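Local coordinates for protein Rho guanine nucleotide exchange factor 11 (PDB 5JHH) that probably activates RhoA-type small GTPases by promoting exchange of GDP for GTP through its tandem DH and PH domains, at residues M58-E62 with L130-K134; F67-L73 with V116-F120; L292-H296 with T309-V313. All coordinates share one frame; numbering follows the deposited sequence. Where two conformers were deposited one is given.

Contact 1 of 3, residues M58-E62 with L130-K134; sequences MPREE and LIKTK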
loop_
_atom_site.group_PDB
_atom_site.type_symbol
_atom_site.label_atom_id
_atom_site.label_comp_id
_atom_site.label_asym_id
_atom_site.label_seq_id
_atom_site.Cartn_x
_atom_site.Cartn_y
_atom_site.Cartn_z
ATOM N N MET A 58 11.230 -23.148 -14.611
ATOM C CA MET A 58 10.053 -23.611 -13.885
ATOM C C MET A 58 8.994 -24.091 -14.856
ATOM O O MET A 58 9.076 -23.816 -16.050
ATOM C CB MET A 58 9.537 -22.507 -12.969
ATOM C CG MET A 58 8.728 -21.376 -13.640
ATOM S SD MET A 58 8.307 -20.029 -12.485
ATOM C CE MET A 58 9.893 -19.358 -12.054
ATOM N N PRO A 59 8.024 -24.866 -14.363
ATOM C CA PRO A 59 6.949 -25.309 -15.241
ATOM C C PRO A 59 6.241 -24.123 -15.892
ATOM O O PRO A 59 6.079 -23.089 -15.242
ATOM C CB PRO A 59 5.987 -26.037 -14.286
ATOM C CG PRO A 59 6.823 -26.415 -13.101
ATOM C CD PRO A 59 7.873 -25.363 -12.985
ATOM N N ARG A 60 5.802 -24.275 -17.134
ATOM C CA ARG A 60 5.155 -23.179 -17.827
ATOM C C ARG A 60 3.891 -22.706 -17.090
ATOM O O ARG A 60 3.612 -21.516 -17.037
ATOM C CB ARG A 60 4.847 -23.568 -19.267
ATOM C CG ARG A 60 5.281 -22.505 -20.273
ATOM C CD ARG A 60 6.733 -22.656 -20.740
ATOM N NE ARG A 60 6.820 -22.622 -22.202
ATOM C CZ ARG A 60 7.944 -22.804 -22.877
ATOM N NH1 ARG A 60 7.939 -22.776 -24.201
ATOM N NH2 ARG A 60 9.077 -23.006 -22.218
ATOM N N GLU A 61 3.171 -23.619 -16.460
ATOM C CA GLU A 61 1.994 -23.253 -15.694
ATOM C C GLU A 61 2.354 -22.293 -14.565
ATOM O O GLU A 61 1.596 -21.353 -14.305
ATOM C CB GLU A 61 1.313 -24.491 -15.121
ATOM C CG GLU A 61 0.734 -25.419 -16.203
ATOM C CD GLU A 61 1.737 -26.410 -16.812
ATOM O OE1 GLU A 61 2.955 -26.430 -16.460
ATOM O OE2 GLU A 61 1.308 -27.193 -17.678
ATOM N N GLU A 62 3.519 -22.496 -13.926
ATOM C CA GLU A 62 3.947 -21.575 -12.878
ATOM C C GLU A 62 4.406 -20.263 -13.451
ATOM O O GLU A 62 4.097 -19.225 -12.912
ATOM C CB GLU A 62 5.057 -22.147 -11.999
ATOM C CG GLU A 62 4.572 -23.138 -10.959
ATOM C CD GLU A 62 5.721 -23.899 -10.268
ATOM O OE1 GLU A 62 6.864 -23.345 -10.140
ATOM O OE2 GLU A 62 5.462 -25.062 -9.853
ATOM N N LEU A 130 5.729 -18.234 -3.749
ATOM C CA LEU A 130 6.210 -19.438 -4.429
ATOM C C LEU A 130 7.683 -19.311 -4.877
ATOM O O LEU A 130 8.463 -20.241 -4.686
ATOM C CB LEU A 130 5.320 -19.777 -5.620
ATOM C CG LEU A 130 5.471 -21.058 -6.478
ATOM C CD1 LEU A 130 6.117 -20.836 -7.858
ATOM C CD2 LEU A 130 6.162 -22.230 -5.753
ATOM N N ILE A 131 8.044 -18.203 -5.516
ATOM C CA ILE A 131 9.415 -18.007 -5.976
ATOM C C ILE A 131 10.358 -18.055 -4.771
ATOM O O ILE A 131 11.445 -18.579 -4.854
ATOM C CB ILE A 131 9.624 -16.638 -6.681
ATOM C CG1 ILE A 131 9.747 -16.793 -8.178
ATOM C CG2 ILE A 131 10.970 -16.010 -6.315
ATOM C CD1 ILE A 131 8.657 -17.596 -8.812
ATOM N N LYS A 132 9.948 -17.475 -3.663
ATOM C CA LYS A 132 10.792 -17.460 -2.513
ATOM C C LYS A 132 11.009 -18.889 -2.030
ATOM O O LYS A 132 12.101 -19.267 -1.642
ATOM C CB LYS A 132 10.157 -16.624 -1.430
ATOM C CG LYS A 132 11.130 -16.177 -0.371
ATOM C CD LYS A 132 10.791 -14.782 0.132
ATOM C CE LYS A 132 9.611 -14.790 1.081
ATOM N NZ LYS A 132 9.723 -13.653 2.038
ATOM N N THR A 133 9.966 -19.692 -2.083
ATOM C CA THR A 133 10.077 -21.063 -1.615
ATOM C C THR A 133 11.019 -21.805 -2.528
ATOM O O THR A 133 11.951 -22.499 -2.086
ATOM C CB THR A 133 8.711 -21.728 -1.606
ATOM O OG1 THR A 133 7.924 -21.085 -0.618
ATOM C CG2 THR A 133 8.814 -23.180 -1.284
ATOM N N LYS A 134 10.784 -21.621 -3.819
ATOM C CA LYS A 134 11.595 -22.253 -4.832
ATOM C C LYS A 134 13.084 -21.973 -4.652
ATOM O O LYS A 134 13.901 -22.824 -4.900
ATOM C CB LYS A 134 11.153 -21.784 -6.192
ATOM C CG LYS A 134 11.359 -22.818 -7.234
ATOM C CD LYS A 134 10.763 -22.398 -8.575
ATOM C CE LYS A 134 9.295 -22.761 -8.645
ATOM N NZ LYS A 134 9.076 -24.156 -9.115
#
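Glu62, in the first turn of helix 60-66, reaches across to Lys134 of helix 124-137 and forms a salt bridge within the helical bundle of the DH (RhoGEF) domain. The two side chains approach from opposite directions, and OE1 of Glu62 receives Lys134 NZ at 2.6 Å through its syn lone pair, on the side of the other oxygen. OE2 lies farther away, 3.8 Å from Lys134 NZ, so the ammonium is held by one carboxylate oxygen and not shared evenly by both. Beyond CG the Glu62 chain runs extended (chi2 169°), whereas Lys134 folds at its last two torsions, both -86°, which turns NZ in toward the carboxylate. Lys134 is buried, and NZ has a second acidic neighbour in Glu138 of the same chain, though that ion pair is long and weak; the two negative groups would be expected to favour the charged form of the lysine. Leu130, one turn before Lys134, lies crosswise to Glu62, its CD1 3.5 Å from OE1, so the same oxygen meets an ammonium and a methyl group. Beside the ion pair the contact is apolar: Met58, just before the N-cap residue Pro59, sends its terminal methyl CE to within 3.9 Å of Ile131 CD1, and the two side chains cross at about a right angle. Phe141 of helix 139-150 touches Met58, Ile131 and Lys134, which brings a third helix to the contact. Lys134 N bonds Leu130 O, Thr133 OG1 bonds Glu129 O, Glu62 N bonds Pro59 O weakly, and Lys132 NZ pairs with an acidic side chain on the chain of another protein. The ring of Pro59 also approaches the lysine, with CD 4.2 Å from Lys134 NZ.

Contact 2 of 3, residues F67-L73 with V116-F120; sequences FPNLPEL and VAAQF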
loop_
_atom_site.group_PDB
_atom_site.type_symbol
_atom_site.label_atom_id
_atom_site.label_comp_id
_atom_site.label_asym_id
_atom_site.label_seq_id
_atom_site.Cartn_x
_atom_site.Cartn_y
_atom_site.Cartn_z
ATOM N N PHE A 67 4.218 -14.257 -14.593
ATOM C CA PHE A 67 4.250 -13.317 -15.694
ATOM C C PHE A 67 3.084 -13.610 -16.652
ATOM O O PHE A 67 3.254 -14.175 -17.685
ATOM C CB PHE A 67 5.541 -13.401 -16.476
ATOM C CG PHE A 67 6.736 -12.908 -15.774
ATOM C CD1 PHE A 67 6.935 -11.592 -15.572
ATOM C CD2 PHE A 67 7.689 -13.778 -15.349
ATOM C CE1 PHE A 67 8.049 -11.146 -14.962
ATOM C CE2 PHE A 67 8.803 -13.344 -14.720
ATOM C CZ PHE A 67 8.986 -12.022 -14.524
ATOM N N PRO A 68 1.831 -13.164 -16.207
ATOM C CA PRO A 68 0.706 -13.551 -17.065
ATOM C C PRO A 68 0.632 -12.990 -18.461
ATOM O O PRO A 68 0.208 -13.678 -19.337
ATOM C CB PRO A 68 -0.498 -13.047 -16.311
ATOM C CG PRO A 68 -0.101 -13.047 -14.938
ATOM C CD PRO A 68 1.212 -12.448 -14.991
ATOM N N ASN A 69 0.988 -11.734 -18.645
ATOM C CA ASN A 69 0.674 -11.010 -19.839
ATOM C C ASN A 69 1.635 -9.867 -20.022
ATOM O O ASN A 69 1.259 -8.771 -20.295
ATOM C CB ASN A 69 -0.738 -10.487 -19.711
ATOM C CG ASN A 69 -0.912 -9.621 -18.496
ATOM O OD1 ASN A 69 -0.099 -9.597 -17.646
ATOM N ND2 ASN A 69 -1.981 -8.941 -18.431
ATOM N N LEU A 70 2.897 -10.165 -19.854
ATOM C CA LEU A 70 3.939 -9.185 -19.890
ATOM C C LEU A 70 4.083 -8.480 -21.227
ATOM O O LEU A 70 4.217 -7.290 -21.262
ATOM C CB LEU A 70 5.262 -9.792 -19.446
ATOM C CG LEU A 70 6.445 -8.861 -19.259
ATOM C CD1 LEU A 70 6.136 -7.713 -18.371
ATOM C CD2 LEU A 70 7.679 -9.549 -18.760
ATOM N N PRO A 71 4.051 -9.316 -22.358
ATOM C CA PRO A 71 4.183 -8.593 -23.622
ATOM C C PRO A 71 3.062 -7.627 -23.896
ATOM O O PRO A 71 3.292 -6.645 -24.519
ATOM C CB PRO A 71 4.189 -9.679 -24.674
ATOM C CG PRO A 71 4.656 -10.860 -24.001
ATOM C CD PRO A 71 3.977 -10.809 -22.718
ATOM N N GLU A 72 1.879 -7.923 -23.409
ATOM C CA GLU A 72 0.709 -7.064 -23.563
ATOM C C GLU A 72 0.887 -5.825 -22.718
ATOM O O GLU A 72 0.549 -4.717 -23.134
ATOM C CB GLU A 72 -0.557 -7.790 -23.118
ATOM C CG GLU A 72 -1.039 -8.864 -24.084
ATOM C CD GLU A 72 -0.399 -10.269 -23.959
ATOM O OE1 GLU A 72 0.588 -10.559 -23.208
ATOM O OE2 GLU A 72 -0.924 -11.138 -24.687
ATOM N N LEU A 73 1.396 -6.037 -21.514
ATOM C CA LEU A 73 1.671 -4.957 -20.588
ATOM C C LEU A 73 2.676 -3.988 -21.157
ATOM O O LEU A 73 2.448 -2.795 -21.176
ATOM C CB LEU A 73 2.164 -5.492 -19.257
ATOM C CG LEU A 73 2.245 -4.471 -18.143
ATOM C CD1 LEU A 73 0.882 -3.890 -17.847
ATOM C CD2 LEU A 73 2.752 -5.187 -16.900
ATOM N N VAL A 116 -5.542 -5.465 -18.185
ATOM C CA VAL A 116 -4.187 -5.955 -18.330
ATOM C C VAL A 116 -3.415 -5.732 -17.039
ATOM O O VAL A 116 -2.834 -6.652 -16.540
ATOM C CB VAL A 116 -3.513 -5.297 -19.525
ATOM C CG1 VAL A 116 -2.072 -5.724 -19.616
ATOM C CG2 VAL A 116 -4.249 -5.721 -20.807
ATOM N N ALA A 117 -3.513 -4.557 -16.435
ATOM C CA ALA A 117 -2.787 -4.336 -15.190
ATOM C C ALA A 117 -3.297 -5.228 -14.085
ATOM O O ALA A 117 -2.522 -5.730 -13.264
ATOM C CB ALA A 117 -2.861 -2.886 -14.759
ATOM N N ALA A 118 -4.591 -5.488 -14.072
ATOM C CA ALA A 118 -5.150 -6.295 -12.995
ATOM C C ALA A 118 -4.726 -7.746 -13.128
ATOM O O ALA A 118 -4.353 -8.364 -12.159
ATOM C CB ALA A 118 -6.688 -6.199 -12.972
ATOM N N GLN A 119 -4.793 -8.282 -14.334
ATOM C CA GLN A 119 -4.338 -9.635 -14.587
ATOM C C GLN A 119 -2.852 -9.753 -14.207
ATOM O O GLN A 119 -2.470 -10.672 -13.518
ATOM C CB GLN A 119 -4.604 -10.060 -16.043
ATOM C CG GLN A 119 -4.475 -11.563 -16.253
ATOM C CD GLN A 119 -4.291 -12.023 -17.708
ATOM O OE1 GLN A 119 -3.890 -13.169 -17.935
ATOM N NE2 GLN A 119 -4.604 -11.154 -18.693
ATOM N N PHE A 120 -2.019 -8.791 -14.586
ATOM C CA PHE A 120 -0.611 -8.864 -14.197
ATOM C C PHE A 120 -0.381 -8.846 -12.677
ATOM O O PHE A 120 0.496 -9.547 -12.206
ATOM C CB PHE A 120 0.189 -7.757 -14.859
ATOM C CG PHE A 120 1.682 -7.858 -14.645
ATOM C CD1 PHE A 120 2.449 -8.668 -15.439
ATOM C CD2 PHE A 120 2.313 -7.065 -13.704
ATOM C CE1 PHE A 120 3.812 -8.725 -15.271
ATOM C CE2 PHE A 120 3.679 -7.115 -13.535
ATOM C CZ PHE A 120 4.434 -7.944 -14.319
#
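Leu73 lays its CD2 methyl over one face of the Phe120 ring, a CH-pi contact between two helices of the DH domain bundle, 70-89 and 107-121. The methyl carbon is 3.6 Å from the ring centroid and only 11° off the ring normal, almost directly above the centre. The two side chains cross at about a right angle. The other branch of the leucine, CD1, rests 3.9 Å from Val116 CG1, so one side chain covers two residues a turn apart on helix 107-121. Leu70 CD1, Pro68 CD and Phe67 CD1 gather round the same phenylalanine, and Ile163 touches both Phe67 and Phe120, so the ring lies in a largely apolar setting. Asn69 is the polar element here. It sits at the N-cap position of helix 70-89, yet its side chain, with CG between the backbone N and the carbonyl carbon (chi1 57°), makes no capping bond and turns to the neighbouring helix instead: ND2 donates to Val116 O at 3.1 Å, nearly straight at 158° and close to the amide plane, though tilted from the plane of the carbonyl. That carbonyl also accepts the helical bond from Phe120 N and thus serves two donors. The backbone O of Asn69 meanwhile accepts from Leu73 N, and weakly from Glu72 N. Gln119 lies alongside, its OE1 3.8 Å from Pro68 CB; its NE2 is near Asn69 ND2, but as two donors they form no bond. OD1 of Asn69 is buried without a polar partner in the model: it lies at the edge of the Phe120 ring, in its plane, 3.4 Å from Phe120 CB and 3.5 Å from Phe120 CD1.

Contact 3 of 3, residues L292-H296 with T309-V313; sequences LLKCH and TFSPV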
loop_
_atom_site.group_PDB
_atom_site.type_symbol
_atom_site.label_atom_id
_atom_site.label_comp_id
_atom_site.label_asym_id
_atom_site.label_seq_id
_atom_site.Cartn_x
_atom_site.Cartn_y
_atom_site.Cartn_z
ATOM N N LEU A 292 -10.836 -24.388 14.238
ATOM C CA LEU A 292 -11.884 -25.169 14.835
ATOM C C LEU A 292 -13.148 -24.377 14.905
ATOM O O LEU A 292 -13.217 -23.351 15.603
ATOM C CB LEU A 292 -11.505 -25.554 16.253
ATOM C CG LEU A 292 -10.346 -26.519 16.414
ATOM C CD1 LEU A 292 -10.365 -26.977 17.867
ATOM C CD2 LEU A 292 -10.438 -27.696 15.438
ATOM N N LEU A 293 -14.156 -24.878 14.210
ATOM C CA LEU A 293 -15.497 -24.365 14.361
ATOM C C LEU A 293 -16.182 -25.216 15.440
ATOM O O LEU A 293 -16.325 -26.443 15.264
ATOM C CB LEU A 293 -16.206 -24.470 13.018
ATOM C CG LEU A 293 -17.344 -23.506 12.726
ATOM C CD1 LEU A 293 -16.943 -22.077 13.026
ATOM C CD2 LEU A 293 -17.798 -23.643 11.277
ATOM N N LYS A 294 -16.559 -24.574 16.553
ATOM C CA LYS A 294 -16.909 -25.270 17.801
ATOM C C LYS A 294 -17.769 -24.423 18.746
ATOM O O LYS A 294 -17.443 -23.247 18.993
ATOM C CB LYS A 294 -15.618 -25.617 18.546
ATOM C CG LYS A 294 -15.611 -26.978 19.226
ATOM C CD LYS A 294 -14.344 -27.173 20.052
ATOM C CE LYS A 294 -14.246 -26.143 21.168
ATOM N NZ LYS A 294 -13.275 -26.551 22.217
ATOM N N CYS A 295 -18.801 -25.045 19.334
ATOM C CA CYS A 295 -19.679 -24.384 20.328
ATOM C C CYS A 295 -18.986 -24.045 21.673
ATOM O O CYS A 295 -17.956 -24.615 22.006
ATOM C CB CYS A 295 -20.942 -25.216 20.574
ATOM S SG CYS A 295 -22.283 -24.927 19.390
ATOM N N HIS A 296 -19.533 -23.065 22.397
ATOM C CA HIS A 296 -18.983 -22.579 23.679
ATOM C C HIS A 296 -17.501 -22.155 23.597
ATOM O O HIS A 296 -16.952 -21.904 22.517
ATOM C CB HIS A 296 -19.175 -23.642 24.773
ATOM C CG HIS A 296 -19.490 -23.078 26.128
ATOM N ND1 HIS A 296 -18.660 -22.183 26.770
ATOM C CD2 HIS A 296 -20.526 -23.300 26.972
ATOM C CE1 HIS A 296 -19.178 -21.866 27.942
ATOM N NE2 HIS A 296 -20.312 -22.528 28.089
ATOM N N THR A 309 -25.169 -23.396 25.455
ATOM C CA THR A 309 -23.915 -23.110 24.755
ATOM C C THR A 309 -24.051 -22.007 23.695
ATOM O O THR A 309 -25.145 -21.713 23.194
ATOM C CB THR A 309 -23.333 -24.354 24.030
ATOM O OG1 THR A 309 -24.339 -24.975 23.218
ATOM C CG2 THR A 309 -22.782 -25.365 25.017
ATOM N N PHE A 310 -22.907 -21.438 23.321
ATOM C CA PHE A 310 -22.835 -20.383 22.295
ATOM C C PHE A 310 -22.540 -20.919 20.875
ATOM O O PHE A 310 -21.649 -21.757 20.699
ATOM C CB PHE A 310 -21.728 -19.407 22.668
ATOM C CG PHE A 310 -22.200 -18.196 23.418
ATOM C CD1 PHE A 310 -23.114 -17.334 22.849
ATOM C CD2 PHE A 310 -21.670 -17.876 24.665
ATOM C CE1 PHE A 310 -23.516 -16.191 23.518
ATOM C CE2 PHE A 310 -22.066 -16.731 25.334
ATOM C CZ PHE A 310 -22.987 -15.887 24.757
ATOM N N SER A 311 -23.274 -20.430 19.868
ATOM C CA SER A 311 -22.972 -20.765 18.456
ATOM C C SER A 311 -21.719 -20.009 17.961
ATOM O O SER A 311 -21.489 -18.854 18.353
ATOM C CB SER A 311 -24.147 -20.442 17.521
ATOM O OG SER A 311 -23.810 -20.666 16.144
ATOM N N PRO A 312 -20.923 -20.658 17.089
ATOM C CA PRO A 312 -19.689 -20.078 16.555
ATOM C C PRO A 312 -19.904 -19.312 15.243
ATOM O O PRO A 312 -18.999 -18.626 14.774
ATOM C CB PRO A 312 -18.802 -21.307 16.325
ATOM C CG PRO A 312 -19.754 -22.447 16.118
ATOM C CD PRO A 312 -21.136 -22.025 16.562
ATOM N N VAL A 313 -21.107 -19.421 14.689
ATOM C CA VAL A 313 -21.478 -18.722 13.482
ATOM C C VAL A 313 -22.661 -17.824 13.779
ATOM O O VAL A 313 -23.614 -18.232 14.430
ATOM C CB VAL A 313 -21.897 -19.703 12.400
ATOM C CG1 VAL A 313 -22.321 -18.962 11.142
ATOM C CG2 VAL A 313 -20.763 -20.649 12.103
#
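Pro312 and Leu293 meet across the two ends of a partly disordered loop in the PH domain, the connection between strands 290-292 and 313-315. The leucine, with CG anti to the backbone N (chi1 -154°), turns CD1 toward the proline, 3.9 Å from Pro312 CB, and the two side chains cross at about a right angle. The same methyl approaches Val313 CG2, while Leu284 of strand 280-287 touches Leu293 from the sheet. The proline ring, puckered C-gamma endo, also packs on the backbone of the facing segment, its CB 3.6 Å from Lys294 O. Farther out the chains run roughly antiparallel, and one backbone bond joins them: His296 N donates to Phe310 O at 3.0 Å, in the carbonyl plane and on a lone pair, with a 158° angle at the hydrogen. Cys295 CA makes a CA-H...O contact with that carbonyl oxygen too. The Phe310 side chain leads away from the loop partner and meets the rings of Trp262 and Tyr345, the former on strand 254-263, the latter on strand 345-348. Thr309 divides its branches: OG1 lies between the backbone N and the carbonyl carbon (chi1 50°) and is hydrogen-bonded to Ser237 OG, whereas CG2 lies at the edge of the His296 ring. Ser311 turns away from the facing chain, and its hydroxyl folds back along its own segment, OG donating to Val313 O at 3.0 Å.

How the contacts relate
Contacts 1 and 2 lie in the helical DH domain and contact 3 in the beta-rich PH domain. Along the chain contact 2 is nested inside the loop closed by contact 1: helix 60-66 leads into helix 70-89, and helix 107-121 into helix 124-137, so two successive helices meet another two in reverse order, the outer pair at contact 1 and the inner pair at contact 2. Their centres are 17 Å apart and their nearest atoms about 5 Å, without touching. Contact 3 comes later in the chain, its centre 39 Å from that of contact 1 and 44 Å from that of contact 2. Contacts 2 and 3 lie on opposite sides of the chain's centre, consistent with the elongated DH-PH tandem.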